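Local coordinates for SusD-like carbohydrate binding protein (Bacteroides vulgatus, PDB 3LEW) that probably binds carbohydrate at the outer membrane of the bacterium, as a SusD-family protein taking part in nutrient capture, at residues L33-N38 with S265-Q270; G257-N262 with L338-L343; V288-R293 with N422-G427; A319-M324 with K446-R451; F138-D143 with S169-Y174. All blocks are in the same frame, centred on the assembly; numbering follows the deposited sequence.

Interaction 1 (L33-N38 with S265-Q270); sequences LMETFN and SNASYQ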
# COMPACT_ATOMS: atom_id res chain seq x y z
N LEU A 33 -2.48 13.99 4.84
CA LEU A 33 -1.92 12.82 4.20
C LEU A 33 -2.99 12.06 3.43
O LEU A 33 -2.75 11.62 2.32
CB LEU A 33 -1.31 11.91 5.24
CG LEU A 33 -0.71 10.63 4.79
CD1 LEU A 33 0.43 10.89 3.79
CD2 LEU A 33 -0.18 9.78 6.01
N MSE A 34 -4.14 11.91 4.08
CA MSE A 34 -5.23 11.05 3.54
C MSE A 34 -6.17 11.68 2.58
O MSE A 34 -6.71 10.99 1.64
CB MSE A 34 -5.98 10.40 4.70
CG MSE A 34 -5.15 9.48 5.57
SE MSE A 34 -4.46 7.91 4.57
CE MSE A 34 -5.94 7.24 3.66
N GLU A 35 -6.38 12.98 2.72
CA GLU A 35 -7.47 13.68 2.03
C GLU A 35 -7.06 14.59 0.88
O GLU A 35 -7.95 15.06 0.14
CB GLU A 35 -8.25 14.53 3.04
CG GLU A 35 -9.08 13.75 4.02
CD GLU A 35 -10.34 13.14 3.38
OE1 GLU A 35 -11.25 13.90 2.97
OE2 GLU A 35 -10.42 11.91 3.27
N THR A 36 -5.77 14.88 0.72
CA THR A 36 -5.39 15.94 -0.21
C THR A 36 -5.37 15.43 -1.67
O THR A 36 -4.62 14.53 -2.00
CB THR A 36 -4.00 16.50 0.17
OG1 THR A 36 -4.09 16.98 1.52
CG2 THR A 36 -3.56 17.62 -0.77
N PHE A 37 -6.16 16.07 -2.52
CA PHE A 37 -6.11 15.78 -3.95
C PHE A 37 -4.90 16.42 -4.63
O PHE A 37 -4.54 17.56 -4.32
CB PHE A 37 -7.34 16.35 -4.65
CG PHE A 37 -8.63 15.55 -4.45
CD1 PHE A 37 -8.82 14.31 -5.07
CD2 PHE A 37 -9.68 16.07 -3.69
CE1 PHE A 37 -10.04 13.62 -4.92
CE2 PHE A 37 -10.88 15.35 -3.58
CZ PHE A 37 -11.03 14.13 -4.20
N ASN A 38 -4.35 15.72 -5.63
CA ASN A 38 -3.62 16.43 -6.72
C ASN A 38 -4.33 16.15 -8.06
O ASN A 38 -3.96 15.24 -8.83
CB ASN A 38 -2.12 16.09 -6.73
CG ASN A 38 -1.36 16.88 -7.76
OD1 ASN A 38 -1.83 17.96 -8.20
ND2 ASN A 38 -0.20 16.39 -8.18
N SER A 265 -14.64 13.32 3.02
CA SER A 265 -15.01 12.40 1.93
C SER A 265 -14.09 12.42 0.71
O SER A 265 -14.40 11.73 -0.28
CB SER A 265 -16.43 12.68 1.46
OG SER A 265 -16.53 13.98 0.92
N ASN A 266 -12.97 13.11 0.77
CA ASN A 266 -12.10 13.14 -0.41
C ASN A 266 -11.48 11.80 -0.72
O ASN A 266 -11.42 11.41 -1.91
CB ASN A 266 -10.98 14.17 -0.27
CG ASN A 266 -11.45 15.62 -0.19
OD1 ASN A 266 -12.62 15.95 -0.35
ND2 ASN A 266 -10.46 16.52 0.05
N ALA A 267 -11.00 11.06 0.28
CA ALA A 267 -10.32 9.82 0.01
C ALA A 267 -11.23 8.81 -0.70
O ALA A 267 -10.73 8.01 -1.49
CB ALA A 267 -9.74 9.19 1.33
N SER A 268 -12.52 8.89 -0.39
CA SER A 268 -13.51 7.97 -0.98
C SER A 268 -13.49 7.98 -2.52
O SER A 268 -13.92 7.02 -3.15
CB SER A 268 -14.91 8.32 -0.50
OG SER A 268 -15.05 8.14 0.89
N TYR A 269 -13.06 9.09 -3.11
CA TYR A 269 -13.07 9.22 -4.55
C TYR A 269 -12.27 8.10 -5.22
O TYR A 269 -12.59 7.69 -6.37
CB TYR A 269 -12.55 10.62 -4.97
CG TYR A 269 -12.90 11.01 -6.38
CD1 TYR A 269 -12.08 10.63 -7.46
CD2 TYR A 269 -14.02 11.78 -6.65
CE1 TYR A 269 -12.38 11.02 -8.78
CE2 TYR A 269 -14.35 12.15 -7.95
CZ TYR A 269 -13.50 11.77 -9.01
OH TYR A 269 -13.78 12.14 -10.30
N GLN A 270 -11.29 7.54 -4.53
CA GLN A 270 -10.54 6.43 -5.10
C GLN A 270 -11.32 5.14 -5.30
O GLN A 270 -10.90 4.29 -6.09
CB GLN A 270 -9.26 6.17 -4.37
CG GLN A 270 -9.37 5.58 -2.99
CD GLN A 270 -8.07 5.95 -2.14
OE1 GLN A 270 -7.09 5.22 -2.20
NE2 GLN A 270 -8.12 7.02 -1.29
O HOH W 1 -6.17 8.59 0.34
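Glu35, in the last turn of helix 19-35, accepts from two consecutive peptide N-H groups of the loop 265-270. Its chain is bent at chi2 (-74°), and Glu35 OE1 accepts from Asn266 N at 2.9 Å, using the syn lone pair. Ala267 N donates to Glu35 OE2 at 3.2 Å, meeting it from well above the carboxylate plane; Gln260 and His258 also bond to this oxygen. Asn266 ND2 answers by donating to Glu35 O (2.9 Å), the acceptor lying in its amide plane. The preceding carbonyl, Met34 O, is reached through a water that donates to it and accepts from Gln270 NE2. That same NE2 donates to Ala267 O, which also accepts from Gln270 N. Beside this polar network Phe37 and Tyr269 form an offset edge-to-face pair, the Phe37 edge toward the Tyr269 face. The C-terminal end of a helix is thus pinned through the side chain and carbonyl of Glu35, and by way of a water through Met34 O, to the start of a 3-10 turn.

Interaction 2 (G257-N262 with L338-L343); sequences GHAQTN and LGDIVL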
# COMPACT_ATOMS: atom_id res chain seq x y z
N GLY A 257 -6.82 2.14 9.43
CA GLY A 257 -7.53 2.60 8.28
C GLY A 257 -8.11 3.99 8.46
O GLY A 257 -8.16 4.53 9.57
N HIS A 258 -8.57 4.56 7.37
CA HIS A 258 -9.06 5.96 7.33
C HIS A 258 -10.57 5.99 7.06
O HIS A 258 -11.04 5.59 5.99
CB HIS A 258 -8.27 6.74 6.28
CG HIS A 258 -8.66 8.17 6.12
ND1 HIS A 258 -8.57 9.08 7.14
CD2 HIS A 258 -9.12 8.85 5.04
CE1 HIS A 258 -8.98 10.27 6.70
NE2 HIS A 258 -9.30 10.16 5.43
N ALA A 259 -11.34 6.46 8.03
CA ALA A 259 -12.81 6.50 7.90
C ALA A 259 -13.23 7.67 7.00
O ALA A 259 -12.50 8.65 6.82
CB ALA A 259 -13.48 6.66 9.27
N GLN A 260 -14.43 7.52 6.44
CA GLN A 260 -15.04 8.50 5.53
C GLN A 260 -16.45 8.84 5.92
O GLN A 260 -17.25 7.96 6.31
CB GLN A 260 -14.97 7.94 4.12
CG GLN A 260 -13.53 7.86 3.63
CD GLN A 260 -13.02 9.19 3.23
OE1 GLN A 260 -13.43 9.67 2.18
NE2 GLN A 260 -12.10 9.80 4.03
N THR A 261 -16.77 10.14 5.86
CA THR A 261 -18.07 10.65 6.21
C THR A 261 -18.37 11.79 5.26
O THR A 261 -17.49 12.23 4.54
CB THR A 261 -18.11 11.23 7.65
OG1 THR A 261 -17.28 12.41 7.69
CG2 THR A 261 -17.59 10.22 8.65
N ASN A 262 -19.59 12.30 5.28
CA ASN A 262 -19.94 13.38 4.37
C ASN A 262 -19.06 14.61 4.57
O ASN A 262 -18.77 15.31 3.59
CB ASN A 262 -21.41 13.76 4.49
CG ASN A 262 -21.89 14.64 3.32
OD1 ASN A 262 -21.61 14.37 2.12
ND2 ASN A 262 -22.60 15.68 3.66
N LEU A 338 -19.10 7.32 -0.44
CA LEU A 338 -18.26 7.08 0.72
C LEU A 338 -17.74 5.65 0.71
O LEU A 338 -18.47 4.71 0.42
CB LEU A 338 -19.03 7.28 2.03
CG LEU A 338 -19.64 8.66 2.29
CD1 LEU A 338 -20.35 8.64 3.68
CD2 LEU A 338 -18.55 9.73 2.25
N GLY A 339 -16.48 5.51 1.07
CA GLY A 339 -15.87 4.20 1.34
C GLY A 339 -14.59 4.39 2.08
O GLY A 339 -13.79 5.24 1.70
N ASP A 340 -14.36 3.60 3.14
CA ASP A 340 -13.18 3.78 3.98
C ASP A 340 -11.95 3.14 3.32
O ASP A 340 -12.05 2.22 2.53
CB ASP A 340 -13.38 3.19 5.39
CG ASP A 340 -14.52 3.85 6.19
OD1 ASP A 340 -15.13 4.86 5.73
OD2 ASP A 340 -14.81 3.34 7.33
N ILE A 341 -10.79 3.63 3.73
CA ILE A 341 -9.52 3.23 3.11
C ILE A 341 -8.71 2.35 4.08
O ILE A 341 -8.25 2.83 5.10
CB ILE A 341 -8.65 4.44 2.76
CG1 ILE A 341 -9.43 5.49 1.95
CG2 ILE A 341 -7.40 3.96 1.96
CD1 ILE A 341 -10.10 4.98 0.66
N VAL A 342 -8.55 1.09 3.72
CA VAL A 342 -7.75 0.15 4.54
C VAL A 342 -6.23 0.44 4.38
O VAL A 342 -5.76 0.66 3.27
CB VAL A 342 -8.08 -1.32 4.21
CG1 VAL A 342 -7.70 -1.68 2.78
CG2 VAL A 342 -7.35 -2.29 5.18
N LEU A 343 -5.48 0.43 5.49
CA LEU A 343 -4.06 0.65 5.44
C LEU A 343 -3.28 -0.59 5.97
O LEU A 343 -2.18 -0.85 5.51
CB LEU A 343 -3.69 1.89 6.28
CG LEU A 343 -4.24 3.24 5.74
CD1 LEU A 343 -4.02 4.36 6.80
CD2 LEU A 343 -3.60 3.55 4.39
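Two antiparallel strands meet at His258 and Ile341, a hydrogen-bonded pair: His258 N donates to Ile341 O at 2.9 Å and Ile341 N to His258 O at 3.0 Å, both nearly straight. Just before this pair, Asp340 carries on the connection with its side chain. Asp340 CB sits against His258 O (3.4 Å), and Asp340 CG, beside the backbone N at chi1 -62°, lies 3.6 Å from Ala259 CA. At the tip Asp340 OD1 accepts from Gln260 N at 2.8 Å, a short but clearly bent bond met from above the carboxylate plane, while Asp340 OD2 lies 3.8 Å from Ala259 CA. Arg332 forms a salt bridge with OD1, and Val249 N donates to OD2. An alanine here would lose the partner of Gln260 N, Arg332 and Val249 N, and would probably loosen the chain where the strand pairing ends. On the side of Gly339 and Leu338, Gln260 CG rests on Gly339 O. This is a two-stranded antiparallel sheet, prolonged by an aspartate-to-amide bond.

Interaction 3 (V288-R293 with N422-G427); sequences VDPYFR and NAYPEG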
# COMPACT_ATOMS: atom_id res chain seq x y z
N VAL A 288 -9.11 -6.93 -13.29
CA VAL A 288 -8.26 -8.03 -12.85
C VAL A 288 -7.59 -8.70 -14.06
O VAL A 288 -8.23 -8.93 -15.08
CB VAL A 288 -9.09 -9.05 -12.06
CG1 VAL A 288 -8.19 -10.19 -11.54
CG2 VAL A 288 -9.85 -8.37 -10.93
N ASP A 289 -6.32 -9.06 -13.94
CA ASP A 289 -5.73 -10.02 -14.92
C ASP A 289 -6.54 -11.31 -14.87
O ASP A 289 -6.59 -11.98 -13.83
CB ASP A 289 -4.29 -10.32 -14.54
CG ASP A 289 -3.58 -11.27 -15.50
OD1 ASP A 289 -4.20 -11.71 -16.51
OD2 ASP A 289 -2.40 -11.57 -15.23
N PRO A 290 -7.12 -11.75 -16.02
CA PRO A 290 -7.91 -12.95 -15.92
C PRO A 290 -7.09 -14.14 -15.41
O PRO A 290 -7.62 -15.01 -14.76
CB PRO A 290 -8.37 -13.18 -17.35
CG PRO A 290 -8.53 -11.75 -17.89
CD PRO A 290 -7.36 -11.01 -17.27
N TYR A 291 -5.80 -14.17 -15.72
CA TYR A 291 -4.92 -15.23 -15.20
C TYR A 291 -4.73 -15.22 -13.67
O TYR A 291 -4.36 -16.25 -13.10
CB TYR A 291 -3.55 -15.20 -15.88
CG TYR A 291 -3.59 -15.51 -17.37
CD1 TYR A 291 -4.07 -16.73 -17.84
CD2 TYR A 291 -3.18 -14.55 -18.31
CE1 TYR A 291 -4.09 -17.02 -19.22
CE2 TYR A 291 -3.20 -14.83 -19.70
CZ TYR A 291 -3.67 -16.05 -20.14
OH TYR A 291 -3.70 -16.31 -21.51
N PHE A 292 -4.97 -14.09 -13.01
CA PHE A 292 -4.90 -14.01 -11.55
C PHE A 292 -5.90 -14.94 -10.87
O PHE A 292 -5.62 -15.49 -9.82
CB PHE A 292 -5.12 -12.57 -11.13
CG PHE A 292 -5.18 -12.34 -9.64
CD1 PHE A 292 -4.03 -12.38 -8.89
CD2 PHE A 292 -6.39 -12.08 -9.01
CE1 PHE A 292 -4.06 -12.10 -7.55
CE2 PHE A 292 -6.43 -11.82 -7.65
CZ PHE A 292 -5.26 -11.86 -6.93
N ARG A 293 -7.06 -15.17 -11.49
CA ARG A 293 -8.08 -16.05 -10.93
C ARG A 293 -7.57 -17.50 -10.87
O ARG A 293 -7.92 -18.24 -9.96
CB ARG A 293 -9.36 -15.97 -11.74
CG ARG A 293 -10.55 -16.75 -11.15
CD ARG A 293 -11.82 -16.43 -11.91
NE ARG A 293 -13.03 -16.93 -11.26
CZ ARG A 293 -13.44 -18.20 -11.26
NH1 ARG A 293 -12.73 -19.15 -11.88
NH2 ARG A 293 -14.56 -18.54 -10.63
N ASN A 422 0.82 -11.86 -19.14
CA ASN A 422 0.52 -12.64 -20.31
C ASN A 422 -0.78 -12.21 -21.00
O ASN A 422 -1.71 -11.77 -20.36
CB ASN A 422 0.52 -14.13 -19.94
CG ASN A 422 1.91 -14.60 -19.58
OD1 ASN A 422 2.85 -14.38 -20.34
ND2 ASN A 422 2.06 -15.19 -18.39
N ALA A 423 -0.80 -12.36 -22.32
CA ALA A 423 -1.94 -12.00 -23.15
C ALA A 423 -3.08 -13.00 -22.94
O ALA A 423 -2.85 -14.20 -22.91
CB ALA A 423 -1.53 -11.98 -24.66
N TYR A 424 -4.31 -12.50 -22.77
CA TYR A 424 -5.52 -13.32 -22.69
C TYR A 424 -6.28 -13.27 -24.01
O TYR A 424 -6.41 -12.19 -24.60
CB TYR A 424 -6.39 -12.83 -21.51
CG TYR A 424 -7.41 -13.86 -21.06
CD1 TYR A 424 -7.04 -14.91 -20.22
CD2 TYR A 424 -8.70 -13.82 -21.52
CE1 TYR A 424 -7.91 -15.89 -19.87
CE2 TYR A 424 -9.59 -14.78 -21.16
CZ TYR A 424 -9.20 -15.82 -20.31
OH TYR A 424 -10.12 -16.76 -19.95
N PRO A 425 -6.80 -14.41 -24.49
CA PRO A 425 -7.55 -14.34 -25.75
C PRO A 425 -8.83 -13.49 -25.64
O PRO A 425 -9.35 -13.25 -24.52
CB PRO A 425 -7.88 -15.81 -26.08
CG PRO A 425 -7.84 -16.52 -24.79
CD PRO A 425 -6.83 -15.78 -23.91
N GLU A 426 -9.27 -12.99 -26.79
CA GLU A 426 -10.48 -12.19 -26.88
C GLU A 426 -11.79 -12.95 -26.92
O GLU A 426 -12.86 -12.35 -26.78
CB GLU A 426 -10.40 -11.28 -28.12
CG GLU A 426 -9.41 -10.14 -27.96
CD GLU A 426 -9.71 -8.97 -28.92
OE1 GLU A 426 -10.03 -9.25 -30.10
OE2 GLU A 426 -9.64 -7.80 -28.47
N GLY A 427 -11.76 -14.27 -27.11
CA GLY A 427 -12.99 -15.04 -27.17
C GLY A 427 -13.64 -14.86 -28.55
O GLY A 427 -12.95 -14.97 -29.56
O HOH W 2 -4.08 -11.10 -19.21
O HOH W 3 -0.57 -12.66 -16.76
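The ring of Tyr424 lies between two prolines: Pro290 CB stands over one face, 3.7 Å from the ring centroid in a CH-pi contact, and CD of the neighbouring Pro425 over the opposite face. Its edge in turn is directed at the face of Tyr291, Tyr424 CD1 reaching 3.6 Å from Tyr291 CZ, with the two planes 66° apart. This edge-to-face pair joins two loops on the surface of the protein, one following strand 286-288 and opening with an Asx turn, the other leading into strand 429-434 of the mixed sheet.

At the rim of the Tyr291 ring, close to its plane, lie the carbonyl oxygens of Asn422 and Ala423. Ala423 O accepts a hydrogen bond from Tyr291 OH at 2.7 Å, the hydroxyl approaching from above the carbonyl plane. Asn422 CB also meets the ring, 3.8 Å from Tyr291 CE2. Trp308 of strand 306-309 packs against both Tyr424 and Pro290, tying the cluster to the sheet.

Two waters join Asp289 to Asn422. In the Asx turn Asp289 OD1 accepts from Tyr291 N (3.0 Å), with the carboxylate placed where the waters link it to the loop 422-427. One water donates to Asp289 OD1 and to Asn422 O; another donates to Asp289 OD2 at 2.6 Å and accepts from Asn422 N.

Interaction 4 (A319-M324 with K446-R451); sequences AAYVWM and KTQGHR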
# COMPACT_ATOMS: atom_id res chain seq x y z
N ALA A 319 -22.57 -3.43 -25.03
CA ALA A 319 -21.16 -3.53 -24.63
C ALA A 319 -20.45 -4.64 -25.41
O ALA A 319 -20.96 -5.77 -25.48
CB ALA A 319 -21.07 -3.81 -23.14
N ALA A 320 -19.30 -4.32 -26.02
CA ALA A 320 -18.52 -5.30 -26.80
C ALA A 320 -17.69 -6.23 -25.91
O ALA A 320 -17.43 -7.35 -26.31
CB ALA A 320 -17.58 -4.60 -27.80
N TYR A 321 -17.23 -5.73 -24.75
CA TYR A 321 -16.29 -6.49 -23.93
C TYR A 321 -16.82 -6.78 -22.55
O TYR A 321 -17.60 -5.99 -21.98
CB TYR A 321 -15.02 -5.67 -23.77
CG TYR A 321 -14.15 -5.64 -25.01
CD1 TYR A 321 -13.18 -6.61 -25.23
CD2 TYR A 321 -14.28 -4.62 -25.94
CE1 TYR A 321 -12.39 -6.61 -26.39
CE2 TYR A 321 -13.47 -4.59 -27.08
CZ TYR A 321 -12.53 -5.60 -27.30
OH TYR A 321 -11.71 -5.58 -28.42
N VAL A 322 -16.33 -7.87 -21.97
CA VAL A 322 -16.35 -8.06 -20.55
C VAL A 322 -14.88 -7.96 -20.06
O VAL A 322 -13.95 -8.30 -20.80
CB VAL A 322 -16.96 -9.42 -20.13
CG1 VAL A 322 -18.45 -9.42 -20.39
CG2 VAL A 322 -16.32 -10.61 -20.85
N TRP A 323 -14.71 -7.46 -18.84
CA TRP A 323 -13.42 -7.44 -18.18
C TRP A 323 -13.59 -8.27 -16.91
O TRP A 323 -14.71 -8.45 -16.42
CB TRP A 323 -13.04 -6.01 -17.79
CG TRP A 323 -12.95 -5.01 -18.92
CD1 TRP A 323 -13.95 -4.63 -19.76
CD2 TRP A 323 -11.79 -4.27 -19.31
NE1 TRP A 323 -13.49 -3.71 -20.66
CE2 TRP A 323 -12.18 -3.44 -20.38
CE3 TRP A 323 -10.49 -4.19 -18.83
CZ2 TRP A 323 -11.28 -2.57 -21.03
CZ3 TRP A 323 -9.59 -3.31 -19.47
CH2 TRP A 323 -10.00 -2.51 -20.54
N MSE A 324 -12.49 -8.75 -16.34
CA MSE A 324 -12.56 -9.51 -15.10
C MSE A 324 -12.64 -8.50 -13.94
O MSE A 324 -11.76 -7.67 -13.78
CB MSE A 324 -11.37 -10.47 -15.01
CG MSE A 324 -11.36 -11.39 -13.75
SE MSE A 324 -12.55 -12.89 -13.85
CE MSE A 324 -11.58 -13.87 -15.18
N LYS A 446 -16.63 -10.33 -26.03
CA LYS A 446 -15.18 -10.45 -26.06
C LYS A 446 -14.57 -10.25 -24.68
O LYS A 446 -15.07 -9.45 -23.92
CB LYS A 446 -14.57 -9.42 -26.99
CG LYS A 446 -14.82 -9.78 -28.46
CD LYS A 446 -13.64 -9.39 -29.29
CE LYS A 446 -13.90 -8.13 -30.02
NZ LYS A 446 -14.55 -8.44 -31.34
N THR A 447 -13.50 -10.98 -24.39
CA THR A 447 -12.86 -10.96 -23.07
C THR A 447 -11.59 -10.10 -23.13
O THR A 447 -10.76 -10.27 -24.01
CB THR A 447 -12.46 -12.39 -22.64
OG1 THR A 447 -11.90 -13.08 -23.78
CG2 THR A 447 -13.70 -13.18 -22.13
N GLN A 448 -11.42 -9.20 -22.17
CA GLN A 448 -10.23 -8.36 -22.09
C GLN A 448 -9.32 -8.73 -20.93
O GLN A 448 -9.75 -8.64 -19.75
CB GLN A 448 -10.65 -6.89 -21.93
CG GLN A 448 -9.50 -5.88 -21.96
CD GLN A 448 -8.75 -5.90 -23.26
OE1 GLN A 448 -9.34 -5.75 -24.34
NE2 GLN A 448 -7.43 -6.12 -23.17
N GLY A 449 -8.07 -9.05 -21.25
CA GLY A 449 -7.00 -9.19 -20.26
C GLY A 449 -5.99 -8.03 -20.28
O GLY A 449 -6.31 -6.90 -20.66
N HIS A 450 -4.76 -8.32 -19.90
CA HIS A 450 -3.72 -7.30 -19.89
C HIS A 450 -3.57 -6.59 -21.23
O HIS A 450 -3.85 -7.17 -22.29
CB HIS A 450 -2.37 -7.92 -19.53
CG HIS A 450 -2.11 -8.01 -18.05
ND1 HIS A 450 -2.11 -6.90 -17.23
CD2 HIS A 450 -1.85 -9.08 -17.24
CE1 HIS A 450 -1.83 -7.28 -16.00
NE2 HIS A 450 -1.66 -8.58 -15.97
N ARG A 451 -3.11 -5.35 -21.17
CA ARG A 451 -2.91 -4.52 -22.35
C ARG A 451 -1.47 -4.07 -22.57
O ARG A 451 -1.10 -3.74 -23.70
CB ARG A 451 -3.77 -3.26 -22.19
CG ARG A 451 -5.30 -3.56 -22.13
CD ARG A 451 -6.05 -2.34 -21.55
NE ARG A 451 -5.97 -1.24 -22.46
CZ ARG A 451 -6.03 0.05 -22.17
NH1 ARG A 451 -6.18 0.52 -20.93
NH2 ARG A 451 -5.91 0.91 -23.17
O HOH W 4 -10.02 -7.80 -17.07
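Three backbone hydrogen bonds hold strand 321-326, and the residue before it, against strand 440-448. Val322 N donates to Lys446 O at 2.8 Å, almost along the C=O axis; Gln448 N donates to Val322 O at 3.0 Å in a similar line, and Lys446 N reaches Ala320 O at 3.1 Å. Beyond them the strands part, and a water takes over, accepting from Met324 N and donating to Gln448 O.

On one face of the sheet Gln448, with CG anti to its backbone N and the chain then bent at chi2 (61°), sets CG over the face of the six-membered ring of Trp323, a CH-pi contact, 3.5 Å from its centroid. Its NE2 turns back to donate to Gly449 O. Arg451 CD comes up to Trp323 CH2 at 4.1 Å. Replacing Trp323 with an alanine would remove the ring under Gln448 CG and would probably leave that side chain less firmly placed. Next along this face, Tyr321 packs against Lys446 CB, its hydroxyl bonded to Glu426. On the other face Val322 CG2 and Thr447 CG2 lie side by side, while Thr447 OG1 bonds to Pro425 O. Such pairing is that of the central parallel pair in a four-stranded mixed sheet.

Interaction 5 (F138-D143 with S169-Y174); sequences FAIDKD and SVSEVY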
# COMPACT_ATOMS: atom_id res chain seq x y z
N PHE A 138 15.88 0.97 -5.24
CA PHE A 138 15.83 -0.49 -5.35
C PHE A 138 16.12 -1.13 -3.98
O PHE A 138 16.46 -0.43 -2.98
CB PHE A 138 16.82 -1.01 -6.42
CG PHE A 138 16.53 -0.50 -7.80
CD1 PHE A 138 15.30 -0.76 -8.39
CD2 PHE A 138 17.47 0.25 -8.49
CE1 PHE A 138 15.02 -0.32 -9.67
CE2 PHE A 138 17.20 0.72 -9.77
CZ PHE A 138 15.97 0.41 -10.36
N ALA A 139 15.88 -2.43 -3.91
CA ALA A 139 15.98 -3.20 -2.64
C ALA A 139 17.26 -2.88 -1.88
O ALA A 139 18.34 -2.64 -2.48
CB ALA A 139 15.89 -4.68 -2.92
N ILE A 140 17.16 -2.93 -0.56
CA ILE A 140 18.29 -2.67 0.31
C ILE A 140 19.47 -3.63 0.05
O ILE A 140 20.63 -3.27 0.28
CB ILE A 140 17.80 -2.66 1.79
CG1 ILE A 140 18.82 -2.03 2.69
CG2 ILE A 140 17.46 -4.07 2.26
CD1 ILE A 140 18.36 -1.86 4.16
N ASP A 141 19.20 -4.85 -0.42
CA ASP A 141 20.27 -5.79 -0.73
C ASP A 141 20.73 -5.73 -2.18
O ASP A 141 21.69 -6.38 -2.54
CB ASP A 141 19.93 -7.24 -0.32
CG ASP A 141 18.75 -7.82 -1.07
OD1 ASP A 141 17.81 -7.08 -1.39
OD2 ASP A 141 18.78 -9.06 -1.30
N LYS A 142 20.08 -4.91 -3.00
CA LYS A 142 20.51 -4.66 -4.36
C LYS A 142 21.67 -3.65 -4.29
O LYS A 142 22.75 -3.91 -4.78
CB LYS A 142 19.35 -4.12 -5.18
CG LYS A 142 19.60 -3.98 -6.65
CD LYS A 142 20.23 -2.67 -7.06
CE LYS A 142 19.96 -2.36 -8.56
NZ LYS A 142 20.87 -1.24 -9.03
N ASP A 143 21.45 -2.52 -3.60
CA ASP A 143 22.46 -1.48 -3.43
C ASP A 143 22.20 -0.80 -2.04
O ASP A 143 21.45 0.19 -2.04
CB ASP A 143 22.24 -0.54 -4.67
CG ASP A 143 23.30 0.54 -4.87
OD1 ASP A 143 24.11 0.71 -3.94
OD2 ASP A 143 23.30 1.25 -5.95
N SER A 169 20.96 7.42 2.13
CA SER A 169 20.88 6.17 1.36
C SER A 169 19.67 5.39 1.78
O SER A 169 19.06 5.63 2.85
CB SER A 169 22.06 5.27 1.60
OG SER A 169 22.09 4.80 2.95
N VAL A 170 19.33 4.39 0.95
CA VAL A 170 18.19 3.53 1.26
C VAL A 170 18.36 2.82 2.60
O VAL A 170 17.39 2.75 3.40
CB VAL A 170 17.88 2.52 0.10
CG1 VAL A 170 19.11 1.66 -0.24
CG2 VAL A 170 16.64 1.65 0.42
N SER A 171 19.58 2.37 2.93
CA SER A 171 19.82 1.74 4.24
C SER A 171 19.58 2.74 5.37
O SER A 171 18.98 2.41 6.41
CB SER A 171 21.25 1.20 4.34
OG SER A 171 21.48 0.11 3.46
N GLU A 172 20.03 3.98 5.17
CA GLU A 172 19.87 5.01 6.20
C GLU A 172 18.40 5.40 6.42
O GLU A 172 17.97 5.62 7.56
CB GLU A 172 20.70 6.24 5.87
CG GLU A 172 22.17 6.01 6.03
CD GLU A 172 23.06 7.11 5.45
OE1 GLU A 172 22.60 7.86 4.55
OE2 GLU A 172 24.25 7.14 5.87
N VAL A 173 17.62 5.46 5.35
CA VAL A 173 16.21 5.82 5.46
C VAL A 173 15.45 4.68 6.11
O VAL A 173 14.59 4.92 6.99
CB VAL A 173 15.60 6.25 4.13
CG1 VAL A 173 14.11 6.54 4.28
CG2 VAL A 173 16.32 7.50 3.60
N TYR A 174 15.74 3.44 5.70
CA TYR A 174 15.17 2.29 6.45
C TYR A 174 15.53 2.34 7.96
O TYR A 174 14.66 2.11 8.80
CB TYR A 174 15.55 0.94 5.82
CG TYR A 174 14.62 0.45 4.73
CD1 TYR A 174 13.28 0.16 5.01
CD2 TYR A 174 15.10 0.20 3.46
CE1 TYR A 174 12.42 -0.29 4.04
CE2 TYR A 174 14.24 -0.26 2.46
CZ TYR A 174 12.91 -0.53 2.77
OH TYR A 174 12.04 -1.00 1.82
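Ile140 carries most of the packing between the loop 138-143 and the first turn of helix 170-187. Extended from the backbone, with CG1 anti to N (chi1 -164°) and chi2 also anti, it lays its longer branch across the helix: Ile140 CG1 is 3.5 Å from Ser171 OG, and Ile140 CD1 is 3.9 Å from Tyr174 CD2. Ser171 OG is bonded to Pro144 O and touches Ile140 only by van der Waals contact. Val170 closes the other end of this tight part, its CG1 3.3 Å from Asp143 O.

The remainder is looser. Val170 CG2 comes no nearer than 4.0 Å to Phe138 O, and no hydrogen bond crosses between the segments. Asp141 and Lys142 are exposed at the bend of the loop, Asp141 with weak polar links to Arg217 and Gln416, and Glu172 is exposed on the helix. Glu172 OE1 accepts from Ser169 N at 3.0 Å, and Glu172 N donates to Ser169 OG at 3.1 Å. These reciprocal bonds are a capping box, which caps the N-terminus of helix 170-187 at the place where the loop after helix 111-135 packs against it.

Overall arrangement
The five contacts fall into three regions. Interactions 1 and 2 lie 10 Å apart between centres and touch, Gln260 bonding to Ser268, so that helix 19-35 and its loop partner rest on the two-stranded sheet. Interactions 3 and 4, their centres 9 Å apart, share the mixed sheet and its flanking loops, with Val288 bonded to Met324. The centre of interaction 5 lies 30 to 39 Å from the other centres. Along the chain it is nested within the loop closed by interaction 1; interactions 2, 3 and 4 all cross one another, and 1 crosses 2. Interactions 1 and 2 thus join the helical part to a small sheet, 3 and 4 build the mixed sheet and its loops, and 5 packs a loop on a helix.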